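Local coordinates for protein chymotrypsin (Cellulomonas bogoriensis, PDB 2EA3) that probably cleaves peptide bonds as a serine endopeptidase of the S1 family, this chain being the chymotrypsin-like protease domain of a longer protein, at residues V80-H85 with S140-N145; A70-Y75 with T101-G106. All coordinates share one frame; numbering follows the deposited sequence.

Interaction 1 of 2, residues V80-H85 with S140-N145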
loop_
_atom_site.group_PDB
_atom_site.type_symbol
_atom_site.label_atom_id
_atom_site.label_comp_id
_atom_site.label_asym_id
_atom_site.label_seq_id
_atom_site.Cartn_x
_atom_site.Cartn_y
_atom_site.Cartn_z
ATOM N N VAL A 80 4.949 6.778 11.933
ATOM C CA VAL A 80 3.647 7.369 12.063
ATOM C C VAL A 80 2.720 6.279 12.587
ATOM O O VAL A 80 2.629 5.185 12.005
ATOM C CB VAL A 80 3.132 7.909 10.709
ATOM C CG1 VAL A 80 1.725 8.516 10.858
ATOM C CG2 VAL A 80 4.123 8.928 10.137
ATOM N N GLN A 81 2.007 6.596 13.664
ATOM C CA GLN A 81 1.012 5.685 14.209
ATOM C C GLN A 81 -0.217 5.615 13.301
ATOM O O GLN A 81 -0.771 6.646 12.882
ATOM C CB GLN A 81 0.603 6.098 15.626
ATOM C CG GLN A 81 1.575 5.667 16.707
ATOM C CD GLN A 81 1.494 4.177 17.014
ATOM O OE1 GLN A 81 0.449 3.534 16.844
ATOM N NE2 GLN A 81 2.604 3.621 17.473
ATOM N N VAL A 82 -0.631 4.394 12.996
ATOM C CA VAL A 82 -1.889 4.156 12.288
ATOM C C VAL A 82 -3.013 3.998 13.308
ATOM O O VAL A 82 -3.020 3.038 14.090
ATOM C CB VAL A 82 -1.820 2.900 11.395
ATOM C CG1 VAL A 82 -3.119 2.711 10.650
ATOM C CG2 VAL A 82 -0.673 3.019 10.425
ATOM N N ALA A 83 -3.948 4.943 13.291
ATOM C CA ALA A 83 -5.003 5.010 14.305
ATOM C C ALA A 83 -6.359 4.450 13.844
ATOM O O ALA A 83 -7.221 4.139 14.665
ATOM C CB ALA A 83 -5.157 6.448 14.794
ATOM N N GLY A 84 -6.545 4.305 12.535
ATOM C CA GLY A 84 -7.834 3.876 11.992
ATOM C C GLY A 84 -7.779 3.912 10.479
ATOM O O GLY A 84 -6.691 4.079 9.890
ATOM N N HIS A 85 -8.945 3.756 9.850
ATOM C CA HIS A 85 -9.025 3.669 8.393
ATOM C C HIS A 85 -10.275 4.393 7.869
ATOM O O HIS A 85 -10.957 3.925 6.955
ATOM C CB HIS A 85 -8.968 2.202 7.953
ATOM C CG HIS A 85 -10.043 1.344 8.550
ATOM N ND1 HIS A 85 -11.226 1.075 7.901
ATOM C CD2 HIS A 85 -10.104 0.684 9.731
ATOM C CE1 HIS A 85 -11.975 0.293 8.656
ATOM N NE2 HIS A 85 -11.323 0.049 9.777
ATOM N N SER A 140 1.988 2.520 1.796
ATOM C CA SER A 140 0.928 3.137 2.586
ATOM C C SER A 140 0.551 4.502 2.064
ATOM O O SER A 140 1.411 5.296 1.706
ATOM C CB SER A 140 1.410 3.339 4.030
ATOM O OG SER A 140 2.247 2.265 4.434
ATOM N N LEU A 141 -0.739 4.792 2.086
ATOM C CA LEU A 141 -1.215 6.150 1.906
ATOM C C LEU A 141 -1.983 6.530 3.169
ATOM O O LEU A 141 -2.919 5.834 3.560
ATOM C CB LEU A 141 -2.138 6.260 0.690
ATOM C CG LEU A 141 -2.577 7.698 0.408
ATOM C CD1 LEU A 141 -1.395 8.525 -0.096
ATOM C CD2 LEU A 141 -3.743 7.683 -0.624
ATOM N N LEU A 142 -1.563 7.624 3.799
ATOM C CA LEU A 142 -2.185 8.098 5.039
ATOM C C LEU A 142 -2.780 9.476 4.816
ATOM O O LEU A 142 -2.204 10.288 4.090
ATOM C CB LEU A 142 -1.122 8.203 6.146
ATOM C CG LEU A 142 -0.511 6.930 6.714
ATOM C CD1 LEU A 142 0.752 7.300 7.518
ATOM C CD2 LEU A 142 -1.512 6.228 7.578
ATOM N N ALA A 143 -3.924 9.735 5.438
ATOM C CA ALA A 143 -4.362 11.105 5.663
ATOM C C ALA A 143 -4.226 11.287 7.162
ATOM O O ALA A 143 -5.009 10.738 7.922
ATOM C CB ALA A 143 -5.775 11.290 5.220
ATOM N N GLY A 144 -3.191 11.995 7.584
ATOM C CA GLY A 144 -2.869 12.096 9.007
ATOM C C GLY A 144 -2.551 10.708 9.566
ATOM O O GLY A 144 -1.600 10.057 9.122
ATOM N N ASN A 145 -3.329 10.248 10.539
ATOM C CA ASN A 145 -3.099 8.915 11.090
ATOM C C ASN A 145 -4.096 7.872 10.594
ATOM O O ASN A 145 -4.219 6.795 11.189
ATOM C CB ASN A 145 -3.054 8.946 12.629
ATOM C CG ASN A 145 -1.924 9.811 13.167
ATOM O OD1 ASN A 145 -0.761 9.378 13.270
ATOM N ND2 ASN A 145 -2.262 11.051 13.523
#
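Ala83 and Asn145 join the two backbones through one hydrogen bond, Ala83 N to Asn145 O at 2.8 Å, nearly straight at 169°. The setting is the two-barrel fold of chymotrypsin-like proteases: residues 80-85 leave the small sheet of strands 71-73 and 79-81 on the way to the second barrel, while residues 140-145 run from strand 140-143 of that barrel into the tight link to strand 146-154. At the bend of this link Gly144 has a positive phi of 62°, a value that suits glycine. The bonding is carried forward by Gly84, which pairs through its backbone with Ala147.

Deeper in, the contact is apolar. Val80 and Leu142 meet tip to tip, CG1 of the valine 3.7 Å from CD1 of the leucine; with CG1 anti to the backbone N (chi1 179°), that methyl is the branch offered across the contact. The other leucine methyl, CD2, faces CG2 of Val82 more loosely, at 4.4 Å. Phe21 of the first barrel and Val72 also touch both Val82 and Leu142, which places this pair at the junction of the barrels. Toward solvent the cover is provided by Asn145, whose CB lies 3.3 Å from Gln81 O and 3.9 Å from the CB of Ala83. The carbonyl that holds Ala83 also has a carbon neighbour, for the CA of Val82 sits 3.7 Å from Asn145 O.

Interaction 2 of 2, residues A70-Y75 with T101-G106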
loop_
_atom_site.group_PDB
_atom_site.type_symbol
_atom_site.label_atom_id
_atom_site.label_comp_id
_atom_site.label_asym_id
_atom_site.label_seq_id
_atom_site.Cartn_x
_atom_site.Cartn_y
_atom_site.Cartn_z
ATOM N N ALA A 70 1.490 -1.208 14.198
ATOM C CA ALA A 70 0.529 -0.238 13.692
ATOM C C ALA A 70 1.270 1.061 13.351
ATOM O O ALA A 70 0.969 2.131 13.875
ATOM C CB ALA A 70 -0.550 -0.000 14.718
ATOM N N GLN A 71 2.255 0.953 12.463
ATOM C CA GLN A 71 3.144 2.081 12.166
ATOM C C GLN A 71 3.457 2.118 10.689
ATOM O O GLN A 71 3.414 1.087 10.013
ATOM C CB GLN A 71 4.462 1.944 12.927
ATOM C CG GLN A 71 4.308 1.915 14.437
ATOM C CD GLN A 71 5.623 2.108 15.129
ATOM O OE1 GLN A 71 5.807 3.087 15.855
ATOM N NE2 GLN A 71 6.561 1.220 14.879
ATOM N N VAL A 72 3.755 3.321 10.207
ATOM C CA VAL A 72 4.241 3.565 8.858
ATOM C C VAL A 72 5.590 4.287 8.960
ATOM O O VAL A 72 5.768 5.200 9.782
ATOM C CB VAL A 72 3.217 4.396 8.014
ATOM C CG1 VAL A 72 3.821 4.792 6.680
ATOM C CG2 VAL A 72 1.902 3.609 7.804
ATOM N N ASN A 73 6.556 3.859 8.159
ATOM C CA ASN A 73 7.866 4.493 8.154
ATOM C C ASN A 73 7.771 5.889 7.525
ATOM O O ASN A 73 7.284 6.015 6.399
ATOM C CB ASN A 73 8.820 3.622 7.347
ATOM C CG ASN A 73 10.273 4.021 7.507
ATOM O OD1 ASN A 73 10.587 5.101 8.022
ATOM N ND2 ASN A 73 11.172 3.150 7.048
ATOM N N ASN A 74 8.223 6.936 8.233
ATOM C CA ASN A 74 8.247 8.279 7.605
ATOM C C ASN A 74 9.525 8.617 6.847
ATOM O O ASN A 74 9.651 9.719 6.282
ATOM C CB ASN A 74 7.885 9.394 8.603
ATOM C CG ASN A 74 8.966 9.637 9.645
ATOM O OD1 ASN A 74 10.093 9.167 9.533
ATOM N ND2 ASN A 74 8.609 10.386 10.681
ATOM N N TYR A 75 10.469 7.670 6.836
ATOM C CA TYR A 75 11.756 7.817 6.157
ATOM C C TYR A 75 12.580 9.028 6.601
ATOM O O TYR A 75 13.409 9.528 5.848
ATOM C CB TYR A 75 11.575 7.785 4.639
ATOM C CG TYR A 75 11.313 6.372 4.179
ATOM C CD1 TYR A 75 12.366 5.516 3.912
ATOM C CD2 TYR A 75 10.021 5.890 4.052
ATOM C CE1 TYR A 75 12.163 4.215 3.533
ATOM C CE2 TYR A 75 9.793 4.554 3.664
ATOM C CZ TYR A 75 10.876 3.744 3.384
ATOM O OH TYR A 75 10.731 2.438 2.991
ATOM N N THR A 101 11.175 5.823 -3.052
ATOM C CA THR A 101 11.265 7.277 -2.975
ATOM C C THR A 101 11.061 7.830 -1.562
ATOM O O THR A 101 11.258 9.022 -1.338
ATOM C CB THR A 101 10.293 7.930 -3.963
ATOM O OG1 THR A 101 8.958 7.520 -3.650
ATOM C CG2 THR A 101 10.641 7.523 -5.374
ATOM N N GLY A 102 10.672 6.976 -0.615
ATOM C CA GLY A 102 10.426 7.428 0.748
ATOM C C GLY A 102 9.059 8.075 0.942
ATOM O O GLY A 102 8.051 7.571 0.477
ATOM N N TRP A 103 9.052 9.219 1.607
ATOM C CA TRP A 103 7.825 9.876 2.072
ATOM C C TRP A 103 7.566 11.082 1.196
ATOM O O TRP A 103 8.399 11.995 1.123
ATOM C CB TRP A 103 8.047 10.319 3.508
ATOM C CG TRP A 103 6.943 11.045 4.179
ATOM C CD1 TRP A 103 6.779 12.390 4.256
ATOM C CD2 TRP A 103 5.868 10.455 4.920
ATOM N NE1 TRP A 103 5.648 12.683 4.997
ATOM C CE2 TRP A 103 5.079 11.513 5.424
ATOM C CE3 TRP A 103 5.509 9.135 5.224
ATOM C CZ2 TRP A 103 3.945 11.297 6.217
ATOM C CZ3 TRP A 103 4.368 8.907 6.005
ATOM C CH2 TRP A 103 3.596 9.996 6.490
ATOM N N HIS A 104 6.423 11.072 0.513
ATOM C CA HIS A 104 6.026 12.161 -0.386
ATOM C C HIS A 104 4.548 12.400 -0.244
ATOM O O HIS A 104 3.780 11.458 -0.030
ATOM C CB HIS A 104 6.335 11.796 -1.830
ATOM C CG HIS A 104 7.797 11.760 -2.109
ATOM N ND1 HIS A 104 8.489 12.873 -2.528
ATOM C CD2 HIS A 104 8.719 10.790 -1.914
ATOM C CE1 HIS A 104 9.770 12.570 -2.653
ATOM N NE2 HIS A 104 9.940 11.316 -2.272
ATOM N N CYS A 105 4.159 13.672 -0.346
ATOM C CA CYS A 105 2.779 14.031 -0.050
ATOM C C CYS A 105 2.140 14.752 -1.230
ATOM O O CYS A 105 2.828 15.161 -2.197
ATOM C CB CYS A 105 2.703 14.880 1.224
ATOM S SG CYS A 105 3.558 14.113 2.639
ATOM N N GLY A 106 0.825 14.884 -1.156
ATOM C CA GLY A 106 0.055 15.505 -2.230
ATOM C C GLY A 106 -1.352 15.633 -1.714
ATOM O O GLY A 106 -1.568 15.736 -0.496
#
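Tyr75 lays one face of its ring over the backbone of Gly102 in a CH-pi contact, the glycine CA 3.9 Å from the ring centroid and 23° off its normal. The backbone angles of Gly102 themselves suit glycine. Beside this pair Trp103 packs on the turn after strand 71-73: its CB comes within 3.3 Å of Asn74 O, and the CB of Asn74 stands over one face of the indole near its rim, 4.1 Å from CE3. At the indole edge, CG1 of Val72 approaches CZ3 to 4.2 Å. With CG anti to the backbone N (chi1 178°), the indole extends from its strand across Asn74 toward Val72. An alanine at Trp103 would probably open a gap beside Asn74 and take from Val72 the indole edge it packs on.

Strand 102-110 pairs with 93-98 in the second barrel of the chymotrypsin fold, and the turn packs against a hairpin that the disulfide Cys95-Cys105 pins together. Further out, Asn73 positions the tyrosine twice. Its OD1 accepts from Tyr75 N at 2.8 Å, forming an Asx turn with the donor above the carbonyl plane, and its ND2 lies over the ring face opposite Gly102. The phenol oxygen is hydrogen-bonded to Gly6 O, and Asn74 OD1 grips the backbone N of both Ser76 and Gly78.

How the interactions relate
Followed from the N terminus, the chain completes its first barrel, enters 70-75, turns back and runs into 80-85, passes on to 101-106 in the second barrel and only later reaches 140-145. Interaction 2 closes a loop from 70-75 to 101-106; interaction 1 opens within that loop and closes beyond it, so the two cross. Their first segments are themselves paired, with probable hydrogen bonds from Val80 N to Val72 O and from Val82 N to Ala70 O. Contacts of Trp103 with Val80 and Leu142 link the two contacts further. The small inter-barrel sheet is thus tied to the second barrel at two places, strand 102-110 and strand 140-143.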